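Local coordinates for protein methylocystis parvus OBBP MbnE (PDB 5ICQ) that probably binds the copper-chelating peptide methanobactin in the periplasm, as a solute-binding protein of the family 5 type, and so serves its uptake, at residues Pro54-Ala59 / Arg255-Phe260; Thr582-Pro587 / Pro600-Trp605. One frame throughout, in Å; residues are numbered along the deposited sequence.

Interaction 1 (Pro54-Ala59 / Arg255-Phe260)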
loop_
_atom_site.group_PDB
_atom_site.type_symbol
_atom_site.label_atom_id
_atom_site.label_comp_id
_atom_site.label_asym_id
_atom_site.label_seq_id
_atom_site.Cartn_x
_atom_site.Cartn_y
_atom_site.Cartn_z
ATOM N N PRO A 54 4.155 -19.800 -8.134
ATOM C CA PRO A 54 4.126 -19.792 -9.609
ATOM C C PRO A 54 4.919 -18.660 -10.250
ATOM O O PRO A 54 5.243 -18.764 -11.441
ATOM C CB PRO A 54 2.628 -19.688 -9.938
ATOM C CG PRO A 54 1.996 -19.155 -8.704
ATOM C CD PRO A 54 2.811 -19.678 -7.552
ATOM N N TYR A 55 5.259 -17.597 -9.516
ATOM C CA TYR A 55 6.097 -16.529 -10.050
ATOM C C TYR A 55 7.570 -16.693 -9.681
ATOM O O TYR A 55 8.355 -15.752 -9.850
ATOM C CB TYR A 55 5.594 -15.155 -9.582
ATOM C CG TYR A 55 5.519 -14.980 -8.076
ATOM C CD1 TYR A 55 4.454 -15.505 -7.355
ATOM C CD2 TYR A 55 6.500 -14.275 -7.381
ATOM C CE1 TYR A 55 4.369 -15.348 -5.977
ATOM C CE2 TYR A 55 6.417 -14.110 -6.002
ATOM C CZ TYR A 55 5.351 -14.655 -5.315
ATOM O OH TYR A 55 5.250 -14.512 -3.954
ATOM N N ALA A 56 7.954 -17.836 -9.136
ATOM C CA ALA A 56 9.356 -18.170 -8.968
ATOM C C ALA A 56 9.745 -19.153 -10.061
ATOM O O ALA A 56 8.914 -19.929 -10.534
ATOM C CB ALA A 56 9.627 -18.780 -7.588
ATOM N N ASP A 57 11.009 -19.108 -10.468
ATOM C CA ASP A 57 11.512 -20.078 -11.438
ATOM C C ASP A 57 12.528 -20.982 -10.754
ATOM O O ASP A 57 13.640 -20.532 -10.443
ATOM C CB ASP A 57 12.142 -19.377 -12.646
ATOM C CG ASP A 57 12.453 -20.343 -13.786
ATOM O OD1 ASP A 57 12.664 -21.548 -13.523
ATOM O OD2 ASP A 57 12.487 -19.886 -14.945
ATOM N N PRO A 58 12.208 -22.255 -10.515
ATOM C CA PRO A 58 13.182 -23.141 -9.860
ATOM C C PRO A 58 14.456 -23.341 -10.662
ATOM O O PRO A 58 15.465 -23.751 -10.086
ATOM C CB PRO A 58 12.409 -24.456 -9.684
ATOM C CG PRO A 58 11.246 -24.366 -10.611
ATOM C CD PRO A 58 10.915 -22.916 -10.758
ATOM N N ALA A 59 14.456 -23.044 -11.959
ATOM C CA ALA A 59 15.691 -23.128 -12.731
ATOM C C ALA A 59 16.557 -21.877 -12.617
ATOM O O ALA A 59 17.595 -21.805 -13.287
ATOM C CB ALA A 59 15.379 -23.405 -14.207
ATOM N N ARG A 255 11.605 -21.959 -2.873
ATOM C CA ARG A 255 12.313 -22.482 -4.036
ATOM C C ARG A 255 12.227 -21.507 -5.192
ATOM O O ARG A 255 11.142 -21.010 -5.515
ATOM C CB ARG A 255 11.723 -23.827 -4.468
ATOM C CG ARG A 255 12.009 -24.960 -3.502
ATOM C CD ARG A 255 11.233 -26.212 -3.891
ATOM N NE ARG A 255 11.366 -27.260 -2.886
ATOM C CZ ARG A 255 10.441 -28.182 -2.633
ATOM N NH1 ARG A 255 9.297 -28.183 -3.311
ATOM N NH2 ARG A 255 10.662 -29.100 -1.698
ATOM N N GLY A 256 13.370 -21.239 -5.824
ATOM C CA GLY A 256 13.431 -20.284 -6.904
ATOM C C GLY A 256 13.716 -18.864 -6.475
ATOM O O GLY A 256 13.957 -18.010 -7.337
ATOM N N PHE A 257 13.687 -18.579 -5.177
ATOM C CA PHE A 257 13.967 -17.244 -4.668
ATOM C C PHE A 257 15.391 -17.197 -4.132
ATOM O O PHE A 257 15.990 -18.228 -3.824
ATOM C CB PHE A 257 12.981 -16.867 -3.555
ATOM C CG PHE A 257 11.561 -16.711 -4.023
ATOM C CD1 PHE A 257 11.204 -15.659 -4.863
ATOM C CD2 PHE A 257 10.578 -17.610 -3.625
ATOM C CE1 PHE A 257 9.891 -15.506 -5.285
ATOM C CE2 PHE A 257 9.256 -17.459 -4.043
ATOM C CZ PHE A 257 8.913 -16.411 -4.873
ATOM N N TYR A 258 15.924 -15.978 -4.022
ATOM C CA TYR A 258 17.213 -15.706 -3.380
ATOM C C TYR A 258 18.363 -16.358 -4.151
ATOM O O TYR A 258 19.061 -17.254 -3.677
ATOM C CB TYR A 258 17.210 -16.170 -1.921
ATOM C CG TYR A 258 15.927 -15.870 -1.212
ATOM C CD1 TYR A 258 15.499 -14.558 -1.027
ATOM C CD2 TYR A 258 15.148 -16.899 -0.709
ATOM C CE1 TYR A 258 14.321 -14.290 -0.353
ATOM C CE2 TYR A 258 13.977 -16.645 -0.047
ATOM C CZ TYR A 258 13.566 -15.351 0.130
ATOM O OH TYR A 258 12.388 -15.122 0.800
ATOM N N ASN A 259 18.560 -15.848 -5.352
ATOM C CA ASN A 259 19.499 -16.451 -6.285
ATOM C C ASN A 259 20.859 -15.781 -6.299
ATOM O O ASN A 259 21.872 -16.465 -6.509
ATOM C CB ASN A 259 18.875 -16.436 -7.676
ATOM C CG ASN A 259 17.538 -17.131 -7.668
ATOM O OD1 ASN A 259 17.454 -18.284 -7.238
ATOM N ND2 ASN A 259 16.475 -16.416 -8.037
ATOM N N PHE A 260 20.909 -14.474 -6.062
ATOM C CA PHE A 260 22.186 -13.783 -5.995
ATOM C C PHE A 260 22.961 -14.239 -4.768
ATOM O O PHE A 260 22.382 -14.490 -3.706
ATOM C CB PHE A 260 21.973 -12.271 -5.952
ATOM C CG PHE A 260 21.224 -11.742 -7.138
ATOM C CD1 PHE A 260 21.859 -11.618 -8.360
ATOM C CD2 PHE A 260 19.880 -11.381 -7.031
ATOM C CE1 PHE A 260 21.183 -11.142 -9.470
ATOM C CE2 PHE A 260 19.192 -10.904 -8.137
ATOM C CZ PHE A 260 19.848 -10.786 -9.361
HETATM O O HOH W 1 12.706 -17.017 -9.596
#

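Interaction 2 (Thr582-Pro587 / Pro600-Trp605)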
loop_
_atom_site.group_PDB
_atom_site.type_symbol
_atom_site.label_atom_id
_atom_site.label_comp_id
_atom_site.label_asym_id
_atom_site.label_seq_id
_atom_site.Cartn_x
_atom_site.Cartn_y
_atom_site.Cartn_z
ATOM N N THR A 582 20.635 -5.952 -18.700
ATOM C CA THR A 582 20.208 -7.198 -19.330
ATOM C C THR A 582 20.976 -8.400 -18.813
ATOM O O THR A 582 20.667 -9.530 -19.207
ATOM C CB THR A 582 20.351 -7.118 -20.857
ATOM O OG1 THR A 582 21.677 -6.687 -21.187
ATOM C CG2 THR A 582 19.355 -6.139 -21.406
ATOM N N ASP A 583 21.954 -8.181 -17.935
ATOM C CA ASP A 583 22.670 -9.271 -17.296
ATOM C C ASP A 583 21.883 -9.911 -16.161
ATOM O O ASP A 583 22.303 -10.957 -15.653
ATOM C CB ASP A 583 24.015 -8.771 -16.772
ATOM C CG ASP A 583 24.932 -8.307 -17.888
ATOM O OD1 ASP A 583 24.722 -8.742 -19.043
ATOM O OD2 ASP A 583 25.856 -7.511 -17.614
ATOM N N ILE A 584 20.781 -9.309 -15.726
ATOM C CA ILE A 584 19.903 -9.966 -14.763
ATOM C C ILE A 584 18.569 -10.240 -15.436
ATOM O O ILE A 584 18.136 -9.501 -16.326
ATOM C CB ILE A 584 19.726 -9.148 -13.464
ATOM C CG1 ILE A 584 19.142 -7.762 -13.752
ATOM C CG2 ILE A 584 21.061 -9.042 -12.732
ATOM C CD1 ILE A 584 18.688 -7.025 -12.465
ATOM N N VAL A 585 17.926 -11.336 -15.030
ATOM C CA VAL A 585 16.688 -11.789 -15.655
ATOM C C VAL A 585 15.690 -12.183 -14.573
ATOM O O VAL A 585 16.041 -12.378 -13.406
ATOM C CB VAL A 585 16.924 -12.970 -16.620
ATOM C CG1 VAL A 585 17.743 -12.516 -17.820
ATOM C CG2 VAL A 585 17.627 -14.065 -15.903
ATOM N N ARG A 586 14.438 -12.327 -14.978
ATOM C CA ARG A 586 13.346 -12.639 -14.069
ATOM C C ARG A 586 12.500 -13.761 -14.645
ATOM O O ARG A 586 12.633 -14.097 -15.826
ATOM C CB ARG A 586 12.483 -11.396 -13.835
ATOM C CG ARG A 586 11.717 -10.956 -15.052
ATOM C CD ARG A 586 10.678 -9.935 -14.647
ATOM N NE ARG A 586 9.821 -9.553 -15.758
ATOM C CZ ARG A 586 10.159 -8.671 -16.688
ATOM N NH1 ARG A 586 11.353 -8.081 -16.653
ATOM N NH2 ARG A 586 9.308 -8.388 -17.656
ATOM N N PRO A 587 11.639 -14.387 -13.835
ATOM C CA PRO A 587 10.797 -15.464 -14.368
ATOM C C PRO A 587 9.834 -14.945 -15.423
ATOM O O PRO A 587 9.497 -13.760 -15.468
ATOM C CB PRO A 587 10.041 -15.984 -13.136
ATOM C CG PRO A 587 10.918 -15.603 -11.967
ATOM C CD PRO A 587 11.549 -14.293 -12.361
ATOM N N PRO A 600 12.446 -4.825 -3.209
ATOM C CA PRO A 600 13.626 -3.979 -3.458
ATOM C C PRO A 600 14.878 -4.767 -3.803
ATOM O O PRO A 600 15.763 -4.226 -4.479
ATOM C CB PRO A 600 13.792 -3.205 -2.139
ATOM C CG PRO A 600 13.129 -4.083 -1.109
ATOM C CD PRO A 600 11.967 -4.722 -1.818
ATOM N N THR A 601 14.984 -6.033 -3.388
ATOM C CA THR A 601 16.164 -6.827 -3.705
ATOM C C THR A 601 15.886 -7.919 -4.733
ATOM O O THR A 601 16.717 -8.824 -4.898
ATOM C CB THR A 601 16.748 -7.448 -2.433
ATOM O OG1 THR A 601 15.796 -8.350 -1.867
ATOM C CG2 THR A 601 17.086 -6.356 -1.412
ATOM N N LEU A 602 14.751 -7.857 -5.428
ATOM C CA LEU A 602 14.493 -8.700 -6.605
ATOM C C LEU A 602 14.663 -10.187 -6.281
ATOM O O LEU A 602 15.418 -10.912 -6.937
ATOM C CB LEU A 602 15.411 -8.289 -7.764
ATOM C CG LEU A 602 15.367 -6.804 -8.149
ATOM C CD1 LEU A 602 16.275 -6.527 -9.364
ATOM C CD2 LEU A 602 13.948 -6.352 -8.430
ATOM N N GLU A 603 13.924 -10.643 -5.260
ATOM C CA GLU A 603 14.115 -12.015 -4.782
ATOM C C GLU A 603 13.882 -13.067 -5.865
ATOM O O GLU A 603 14.450 -14.163 -5.780
ATOM C CB GLU A 603 13.207 -12.307 -3.587
ATOM C CG GLU A 603 11.764 -11.963 -3.794
ATOM C CD GLU A 603 11.397 -10.648 -3.121
ATOM O OE1 GLU A 603 12.175 -9.668 -3.239
ATOM O OE2 GLU A 603 10.339 -10.607 -2.452
ATOM N N SER A 604 13.043 -12.788 -6.870
ATOM C CA SER A 604 12.815 -13.791 -7.914
ATOM C C SER A 604 13.774 -13.681 -9.102
ATOM O O SER A 604 13.773 -14.571 -9.962
ATOM C CB SER A 604 11.368 -13.716 -8.431
ATOM O OG SER A 604 11.135 -12.499 -9.126
ATOM N N TRP A 605 14.595 -12.642 -9.172
ATOM C CA TRP A 605 15.483 -12.468 -10.313
ATOM C C TRP A 605 16.779 -13.249 -10.117
ATOM O O TRP A 605 17.044 -13.815 -9.050
ATOM C CB TRP A 605 15.806 -10.988 -10.532
ATOM C CG TRP A 605 14.660 -10.110 -10.947
ATOM C CD1 TRP A 605 13.439 -10.002 -10.343
ATOM C CD2 TRP A 605 14.669 -9.139 -12.010
ATOM N NE1 TRP A 605 12.675 -9.049 -10.987
ATOM C CE2 TRP A 605 13.406 -8.509 -12.012
ATOM C CE3 TRP A 605 15.610 -8.771 -12.978
ATOM C CZ2 TRP A 605 13.065 -7.510 -12.936
ATOM C CZ3 TRP A 605 15.266 -7.786 -13.905
ATOM C CH2 TRP A 605 14.009 -7.165 -13.871
#

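Interaction 1 (Pro54-Ala59 / Arg255-Phe260)
P58 and G256 mark the closest backbone approach, with their CA atoms 4.1 Å apart. Both segments are irregular loop, and no direct hydrogen bond joins them. One water does so instead: it accepts from D57 N and donates to G256 O. G256 has a positive phi of 90°. A side chain there would clash with the CB of A56; its absence lets the two chains come this close. The O of G256 also accepts from ND2 of N259, from above the carbonyl plane. The 54-59 loop comes before strand 65-71 and the 255-260 loop before strand 262-268. Those strands are parallel neighbours in one mixed sheet, so the contact joins the two lead-in loops. The side chains centre on F257. Its CG is anti to the carbonyl carbon (chi1 -67°), which carries the ring toward A56 and Y55. The CB of A56 sits over one face of the ring, 3.9 Å from the centroid, as a CH-pi contact. The edge of the F257 ring is turned toward the face of Y55 in an offset edge-to-face pair, with planes at 62°. CZ of F257 lies 3.6 Å from CE2 of Y55. The OH of Y55 is hydrogen-bonded to the backbone N of Q104. With Y55 cut back to an alanine, the F257 edge would probably lose its aromatic partner, and the N of Q104 its hydroxyl mate.

Interaction 2 (Thr582-Pro587 / Pro600-Trp605)
The indole of W605 is sandwiched between R586 and L602. CB of R586 stands over the five-membered ring as a CH-pi contact, 3.5 Å from its centroid and only 9° off the normal. CD1 of L602 lies above the opposite face, toward the rim. R586 and W605 run side by side and point the same way. The R586 chain is extended from CG to NE, carrying CD to 3.8 Å from CZ2 of W605. The guanidinium is tilted 44° to the ring, and its NH1 forms a salt bridge with E311. I584 meets the benzo part of the indole obliquely. Its CG1 lies between the backbone N and the carbonyl carbon (chi1 59°), and CD1 reaches to 3.6 Å from CE3 of W605. The same CD1 touches CD1 of L602. The carbonyl O of V585 packs 3.1 Å from CA of W605. CD of P587 packs 3.3 Å from the O of S604. A type I beta turn from L602 to W605, closed by a hydrogen bond from the N of W605 to the O of L602, brings L602 back beside the indole. I584 and V585 form strand 584-585, which pairs antiparallel with strand 606-607, and R586 also packs on L313 of strand 308-313.

Interactions 1 and 2 form one continuous patch, with centres about 10 Å apart, on the same side of the chain's centre. Segments 255-260 and 600-605 are tied by two probable hydrogen bonds. ND2 of N259 lies 2.8 Å from the O of W605, and the N of Y258 lies 2.9 Å from the O of E603. Packing adds to this: the O of Y55 is 3.3 Å from CG of P587. N259 thus serves both contacts. Together they join the C-terminal part of the chain to two loops that lead into the 65-71 and 262-268 strands.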